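YaeQ family protein (Pseudomonas syringae pv. tomato, PDB 2OT9) is of unknown function but belongs to the YaeQ family of the PDDEXK nuclease-like clan, and binds a meso-tartaric acid molecule in the crystal. Local coordinates at residues Val78-Pro87 / Arg98-Ser109. Residues are numbered along the deposited sequence; the frame is centred on the assembly and turned at random.
With SRT (S,R meso-tartaric acid), chain C.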
ATOM      1  N   VAL A  78      12.786  -0.886 -11.727  1.00 23.36           N
ATOM      2  CA  VAL A  78      11.660  -1.174 -10.848  1.00 22.46           C
ATOM      3  C   VAL A  78      11.315  -2.656 -10.872  1.00 22.50           C
ATOM      4  O   VAL A  78      11.046  -3.219 -11.926  1.00 22.47           O
ATOM      5  CB  VAL A  78      10.427  -0.314 -11.202  1.00 23.04           C
ATOM      6  CG1 VAL A  78       9.315  -0.515 -10.174  1.00 22.05           C
ATOM      7  CG2 VAL A  78      10.816   1.181 -11.304  1.00 23.02           C
ATOM      8  N   LEU A  79      11.339  -3.280  -9.699  1.00 22.07           N
ATOM      9  CA  LEU A  79      10.865  -4.650  -9.509  1.00 21.98           C
ATOM     10  C   LEU A  79       9.368  -4.660  -9.183  1.00 22.32           C
ATOM     11  O   LEU A  79       8.628  -5.556  -9.604  1.00 22.70           O
ATOM     12  CB  LEU A  79      11.658  -5.328  -8.368  1.00 22.15           C
ATOM     13  CG  LEU A  79      13.183  -5.446  -8.574  1.00 22.96           C
ATOM     14  CD1 LEU A  79      13.879  -6.172  -7.449  1.00 24.37           C
ATOM     15  CD2 LEU A  79      13.482  -6.131  -9.877  1.00 24.32           C
ATOM     16  N   HIS A  80       8.913  -3.656  -8.435  1.00 21.86           N
ATOM     17  CA  HIS A  80       7.545  -3.652  -7.931  1.00 22.12           C
ATOM     18  C   HIS A  80       7.078  -2.216  -7.841  1.00 21.69           C
ATOM     19  O   HIS A  80       7.725  -1.389  -7.204  1.00 21.87           O
ATOM     20  CB  HIS A  80       7.487  -4.361  -6.552  1.00 22.27           C
ATOM     21  CG  HIS A  80       6.104  -4.732  -6.080  1.00 22.83           C
ATOM     22  ND1 HIS A  80       4.985  -4.707  -6.889  1.00 23.72           N
ATOM     23  CD2 HIS A  80       5.680  -5.203  -4.881  1.00 22.34           C
ATOM     24  CE1 HIS A  80       3.933  -5.115  -6.202  1.00 20.64           C
ATOM     25  NE2 HIS A  80       4.328  -5.427  -4.984  1.00 24.52           N
ATOM     26  N   TRP A  81       5.961  -1.929  -8.505  1.00 21.42           N
ATOM     27  CA  TRP A  81       5.357  -0.601  -8.529  1.00 22.15           C
ATOM     28  C   TRP A  81       4.027  -0.681  -7.783  1.00 21.68           C
ATOM     29  O   TRP A  81       3.112  -1.360  -8.232  1.00 20.98           O
ATOM     30  CB  TRP A  81       5.110  -0.182  -9.992  1.00 22.32           C
ATOM     31  CG  TRP A  81       4.613   1.231 -10.192  1.00 23.52           C
ATOM     32  CD1 TRP A  81       3.340   1.695  -9.985  1.00 24.66           C
ATOM     33  CD2 TRP A  81       5.369   2.351 -10.693  1.00 24.98           C
ATOM     34  NE1 TRP A  81       3.262   3.038 -10.300  1.00 24.38           N
ATOM     35  CE2 TRP A  81       4.489   3.461 -10.749  1.00 25.67           C
ATOM     36  CE3 TRP A  81       6.700   2.520 -11.111  1.00 25.14           C
ATOM     37  CZ2 TRP A  81       4.905   4.727 -11.178  1.00 23.82           C
ATOM     38  CZ3 TRP A  81       7.110   3.784 -11.546  1.00 24.74           C
ATOM     39  CH2 TRP A  81       6.216   4.870 -11.561  1.00 25.27           C
ATOM     40  N   ILE A  82       3.915   0.021  -6.651  1.00 21.78           N
ATOM     41  CA  ILE A  82       2.703  -0.067  -5.838  1.00 21.66           C
ATOM     42  C   ILE A  82       1.952   1.252  -5.772  1.00 22.53           C
ATOM     43  O   ILE A  82       2.494   2.270  -5.324  1.00 22.42           O
ATOM     44  CB  ILE A  82       3.024  -0.532  -4.402  1.00 21.87           C
ATOM     45  CG1 ILE A  82       3.927  -1.771  -4.445  1.00 21.03           C
ATOM     46  CG2 ILE A  82       1.726  -0.815  -3.617  1.00 21.24           C
ATOM     47  CD1 ILE A  82       4.358  -2.340  -3.075  1.00 21.61           C
ATOM     48  N   GLU A  83       0.687   1.235  -6.176  1.00 22.39           N
ATOM     49  CA  GLU A  83      -0.169   2.408  -5.981  1.00 23.47           C
ATOM     50  C   GLU A  83      -1.207   2.152  -4.899  1.00 23.17           C
ATOM     51  O   GLU A  83      -1.450   1.004  -4.512  1.00 22.94           O
ATOM     52  CB  GLU A  83      -0.888   2.771  -7.286  1.00 23.07           C
ATOM     53  CG  GLU A  83       0.045   3.179  -8.431  1.00 26.73           C
ATOM     54  CD  GLU A  83       0.750   4.540  -8.226  1.00 29.95           C
ATOM     55  OE1 GLU A  83       0.729   5.134  -7.106  1.00 32.82           O
ATOM     56  OE2 GLU A  83       1.352   5.008  -9.203  1.00 28.27           O
ATOM     57  N   VAL A  84      -1.817   3.229  -4.416  1.00 22.76           N
ATOM     58  CA  VAL A  84      -2.942   3.132  -3.485  1.00 23.93           C
ATOM     59  C   VAL A  84      -4.072   4.040  -3.985  1.00 24.10           C
ATOM     60  O   VAL A  84      -3.817   5.028  -4.677  1.00 24.76           O
ATOM     61  CB  VAL A  84      -2.555   3.459  -2.002  1.00 24.02           C
ATOM     62  CG1 VAL A  84      -1.353   2.592  -1.536  1.00 23.78           C
ATOM     63  CG2 VAL A  84      -2.249   4.930  -1.824  1.00 24.35           C
ATOM     64  N   GLY A  85      -5.303   3.704  -3.641  1.00 23.88           N
ATOM     65  CA  GLY A  85      -6.441   4.563  -3.996  1.00 24.42           C
ATOM     66  C   GLY A  85      -7.118   4.112  -5.279  1.00 25.04           C
ATOM     67  O   GLY A  85      -7.336   2.914  -5.481  1.00 25.63           O
ATOM     68  N   GLN A  86      -7.414   5.066  -6.161  1.00 24.82           N
ATOM     69  CA  GLN A  86      -8.213   4.790  -7.349  1.00 24.69           C
ATOM     70  C   GLN A  86      -7.562   5.356  -8.621  1.00 24.87           C
ATOM     71  O   GLN A  86      -8.154   6.212  -9.284  1.00 24.97           O
ATOM     72  CB  GLN A  86      -9.636   5.346  -7.157  1.00 24.76           C
ATOM     73  CG  GLN A  86     -10.407   4.648  -6.020  1.00 24.48           C
ATOM     74  CD  GLN A  86     -11.811   5.175  -5.811  1.00 25.17           C
ATOM     75  OE1 GLN A  86     -12.401   5.806  -6.693  1.00 22.25           O
ATOM     76  NE2 GLN A  86     -12.356   4.924  -4.626  1.00 23.38           N
ATOM     77  N   PRO A  87      -6.350   4.875  -8.977  1.00 24.66           N
ATOM     78  CA  PRO A  87      -5.743   5.342 -10.238  1.00 24.80           C
ATOM     79  C   PRO A  87      -6.568   4.842 -11.422  1.00 24.57           C
ATOM     80  O   PRO A  87      -7.230   3.803 -11.305  1.00 24.28           O
ATOM     81  CB  PRO A  87      -4.363   4.680 -10.238  1.00 24.20           C
ATOM     82  CG  PRO A  87      -4.519   3.462  -9.363  1.00 25.63           C
ATOM     83  CD  PRO A  87      -5.512   3.860  -8.297  1.00 24.51           C
ATOM     84  N   ARG A  98       6.612   0.001 -16.818  1.00 34.02           N
ATOM     85  CA  ARG A  98       7.857   0.433 -16.161  1.00 33.85           C
ATOM     86  C   ARG A  98       8.417  -0.596 -15.152  1.00 33.09           C
ATOM     87  O   ARG A  98       9.541  -0.427 -14.671  1.00 33.32           O
ATOM     88  CB  ARG A  98       7.661   1.794 -15.465  1.00 34.04           C
ATOM     89  CG  ARG A  98       7.733   3.021 -16.379  1.00 37.19           C
ATOM     90  CD  ARG A  98       7.527   4.353 -15.626  1.00 39.41           C
ATOM     91  NE  ARG A  98       8.716   4.785 -14.872  1.00 41.43           N
ATOM     92  CZ  ARG A  98       8.778   5.872 -14.093  0.85 41.85           C
ATOM     93  NH1 ARG A  98       9.900   6.161 -13.447  1.00 42.55           N
ATOM     94  NH2 ARG A  98       7.729   6.679 -13.954  1.00 41.97           N
ATOM     95  N   THR A  99       7.668  -1.672 -14.887  1.00 31.94           N
ATOM     96  CA  THR A  99       7.945  -2.598 -13.760  1.00 30.88           C
ATOM     97  C   THR A  99       7.658  -4.058 -14.141  1.00 30.58           C
ATOM     98  O   THR A  99       6.927  -4.325 -15.100  1.00 30.53           O
ATOM     99  CB  THR A  99       7.057  -2.204 -12.541  1.00 30.70           C
ATOM    100  OG1 THR A  99       7.384  -2.982 -11.380  1.00 30.31           O
ATOM    101  CG2 THR A  99       5.574  -2.368 -12.873  1.00 29.31           C
ATOM    102  N   GLU A 100       8.213  -5.002 -13.387  1.00 29.70           N
ATOM    103  CA  GLU A 100       7.892  -6.422 -13.568  1.00 29.47           C
ATOM    104  C   GLU A 100       6.577  -6.794 -12.855  1.00 28.50           C
ATOM    105  O   GLU A 100       5.878  -7.748 -13.227  1.00 28.68           O
ATOM    106  CB  GLU A 100       9.037  -7.288 -13.022  1.00 30.65           C
ATOM    107  CG  GLU A 100       8.837  -8.801 -13.229  1.00 33.92           C
ATOM    108  CD  GLU A 100      10.132  -9.534 -13.546  1.00 38.68           C
ATOM    109  OE1 GLU A 100      10.284 -10.001 -14.707  1.00 39.55           O
ATOM    110  OE2 GLU A 100      10.992  -9.630 -12.639  1.00 40.51           O
ATOM    111  N   ARG A 101       6.261  -6.046 -11.812  1.00 26.47           N
ATOM    112  CA  ARG A 101       5.066  -6.317 -11.015  1.00 25.33           C
ATOM    113  C   ARG A 101       4.422  -5.007 -10.656  1.00 23.97           C
ATOM    114  O   ARG A 101       5.094  -4.085 -10.213  1.00 23.39           O
ATOM    115  CB  ARG A 101       5.416  -7.095  -9.742  1.00 25.65           C
ATOM    116  CG  ARG A 101       4.193  -7.419  -8.893  1.00 27.19           C
ATOM    117  CD  ARG A 101       4.540  -8.296  -7.705  1.00 30.40           C
ATOM    118  NE  ARG A 101       3.316  -8.944  -7.254  1.00 36.18           N
ATOM    119  CZ  ARG A 101       2.908 -10.140  -7.682  1.00 37.06           C
ATOM    120  NH1 ARG A 101       1.773 -10.628  -7.233  1.00 37.69           N
ATOM    121  NH2 ARG A 101       3.638 -10.853  -8.547  1.00 38.01           N
ATOM    122  N   THR A 102       3.117  -4.925 -10.867  1.00 22.75           N
ATOM    123  CA  THR A 102       2.356  -3.758 -10.464  1.00 22.92           C
ATOM    124  C   THR A 102       1.313  -4.198  -9.453  1.00 22.74           C
ATOM    125  O   THR A 102       0.601  -5.182  -9.686  1.00 21.71           O
ATOM    126  CB  THR A 102       1.628  -3.143 -11.669  1.00 22.46           C
ATOM    127  OG1 THR A 102       2.577  -2.839 -12.675  1.00 24.50           O
ATOM    128  CG2 THR A 102       0.900  -1.847 -11.299  1.00 24.55           C
ATOM    129  N   SER A 103       1.204  -3.469  -8.341  1.00 22.54           N
ATOM    130  CA  SER A 103       0.153  -3.765  -7.382  1.00 23.03           C
ATOM    131  C   SER A 103      -0.619  -2.514  -7.047  1.00 22.92           C
ATOM    132  O   SER A 103      -0.078  -1.421  -7.049  1.00 22.92           O
ATOM    133  CB  SER A 103       0.690  -4.414  -6.088  1.00 22.55           C
ATOM    134  OG  SER A 103       1.306  -5.658  -6.397  1.00 25.42           O
ATOM    135  N   LEU A 104      -1.887  -2.692  -6.722  1.00 22.76           N
ATOM    136  CA  LEU A 104      -2.682  -1.573  -6.242  1.00 22.23           C
ATOM    137  C   LEU A 104      -3.458  -2.022  -5.020  1.00 22.77           C
ATOM    138  O   LEU A 104      -4.171  -3.046  -5.072  1.00 21.77           O
ATOM    139  CB  LEU A 104      -3.642  -1.094  -7.332  1.00 21.72           C
ATOM    140  CG  LEU A 104      -4.790  -0.178  -6.882  1.00 20.56           C
ATOM    141  CD1 LEU A 104      -4.257   1.185  -6.359  1.00 18.63           C
ATOM    142  CD2 LEU A 104      -5.773   0.030  -8.027  1.00 21.54           C
ATOM    143  N   LEU A 105      -3.332  -1.259  -3.923  1.00 22.85           N
ATOM    144  CA  LEU A 105      -4.263  -1.385  -2.809  1.00 23.62           C
ATOM    145  C   LEU A 105      -5.314  -0.292  -2.926  1.00 24.33           C
ATOM    146  O   LEU A 105      -5.060   0.875  -2.571  1.00 23.20           O
ATOM    147  CB  LEU A 105      -3.565  -1.263  -1.439  1.00 23.95           C
ATOM    148  CG  LEU A 105      -2.815  -2.453  -0.875  1.00 26.22           C
ATOM    149  CD1 LEU A 105      -2.453  -2.188   0.579  1.00 23.38           C
ATOM    150  CD2 LEU A 105      -3.690  -3.732  -0.994  1.00 24.92           C
ATOM    151  N   ALA A 106      -6.485  -0.671  -3.418  1.00 23.84           N
ATOM    152  CA  ALA A 106      -7.557   0.265  -3.671  1.00 24.60           C
ATOM    153  C   ALA A 106      -8.336   0.499  -2.372  1.00 25.09           C
ATOM    154  O   ALA A 106      -8.346  -0.369  -1.501  1.00 25.27           O
ATOM    155  CB  ALA A 106      -8.470  -0.294  -4.762  1.00 24.30           C
ATOM    156  N   TYR A 107      -8.937   1.676  -2.220  1.00 24.96           N
ATOM    157  CA  TYR A 107      -9.815   1.936  -1.072  1.00 25.34           C
ATOM    158  C   TYR A 107     -10.842   2.973  -1.461  1.00 26.18           C
ATOM    159  O   TYR A 107     -10.743   3.580  -2.536  1.00 25.29           O
ATOM    160  CB  TYR A 107      -9.016   2.352   0.184  1.00 25.54           C
ATOM    161  CG  TYR A 107      -8.464   3.761   0.123  1.00 24.42           C
ATOM    162  CD1 TYR A 107      -9.170   4.835   0.711  1.00 24.49           C
ATOM    163  CD2 TYR A 107      -7.246   4.021  -0.488  1.00 23.47           C
ATOM    164  CE1 TYR A 107      -8.681   6.130   0.653  1.00 24.56           C
ATOM    165  CE2 TYR A 107      -6.734   5.338  -0.568  1.00 23.79           C
ATOM    166  CZ  TYR A 107      -7.461   6.378   0.013  1.00 24.07           C
ATOM    167  OH  TYR A 107      -6.985   7.671  -0.059  1.00 25.11           O
ATOM    168  N   GLY A 108     -11.831   3.170  -0.588  1.00 26.87           N
ATOM    169  CA  GLY A 108     -12.980   3.999  -0.904  1.00 28.06           C
ATOM    170  C   GLY A 108     -14.046   3.144  -1.560  1.00 29.32           C
ATOM    171  O   GLY A 108     -13.863   1.931  -1.743  1.00 29.82           O
ATOM    172  N   SER A 109     -15.149   3.793  -1.917  1.00 29.53           N
ATOM    173  CA  SER A 109     -16.242   3.192  -2.659  1.00 30.21           C
ATOM    174  C   SER A 109     -15.783   2.873  -4.086  1.00 29.34           C
ATOM    175  O   SER A 109     -15.393   3.769  -4.838  1.00 29.29           O
ATOM    176  CB  SER A 109     -17.425   4.166  -2.681  1.00 30.54           C
ATOM    177  OG  SER A 109     -18.349   3.840  -3.708  0.70 33.34           O
TER
HETATM  178  O1  SRT C 201      -6.311   7.473  -5.698  1.00 36.00           O
HETATM  179  O11 SRT C 201      -6.431   8.831  -7.402  1.00 38.93           O
HETATM  180  C1  SRT C 201      -5.806   8.313  -6.457  1.00 38.28           C
HETATM  181  C2  SRT C 201      -4.365   8.663  -6.189  0.60 40.03           C
HETATM  182  O2  SRT C 201      -4.064  10.063  -6.082  1.00 41.51           O
HETATM  183  C3  SRT C 201      -3.554   7.990  -7.271  1.00 39.46           C
HETATM  184  O3  SRT C 201      -3.447   6.638  -6.815  1.00 36.89           O
HETATM  185  C4  SRT C 201      -2.202   8.646  -7.472  0.60 39.48           C
HETATM  186  O4  SRT C 201      -1.493   9.010  -6.495  1.00 40.20           O
HETATM  187  O41 SRT C 201      -1.828   8.808  -8.653  0.60 39.08           O
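Trp81 and Glu83 bond through their backbones to Arg101, Ser103 and Leu105, as strand 80-84 runs parallel to strand 101-106, with axes 17° apart. Trp81 N donates to Arg101 O, and Trp81 O accepts Ser103 N at 2.8 Å. Glu83 bonds Ser103 O and Leu105 N in the same way. Gly85 N to Leu105 O ends the series. Arg101 O also takes the hydroxyl of Thr99, from above its carbonyl plane.

Flat groups carry much of the side-chain packing. Trp81 points its CZ3 at one face of the Arg98 guanidinium, 3.6 Å above that plane, with Trp81 CH2 3.4 Å from Arg98 NH2. The two planes are 58° apart, and Arg98 NH2 also bonds Asp65 O. The Trp81 indole NE1 bonds Glu83 OE2, which forms a salt bridge with Arg91. The His80 ring lies between Ile82 CG1 and the extended Arg101 chain, whose CD makes a CH-pi contact 3.8 Å from the ring centroid.

Near the ligand, Pro87 CD meets Leu104 CD1 at 3.5 Å. Gln86 NE2 bonds Tyr107 O at 3.0 Å, nearly straight at 174°. Its chain is extended beyond CG, which carries the amide across to that carbonyl. Gln86 N and Val84 O hold the tartaric acid, which Arg39 also binds.

The pair forms a beta-alpha-beta unit with helix 89-96. That helix covers Trp81, Pro87 and Thr102. Helix 37-49 packs on Val84 and Leu105, and strands 69-72 and 127-131 flank the pair.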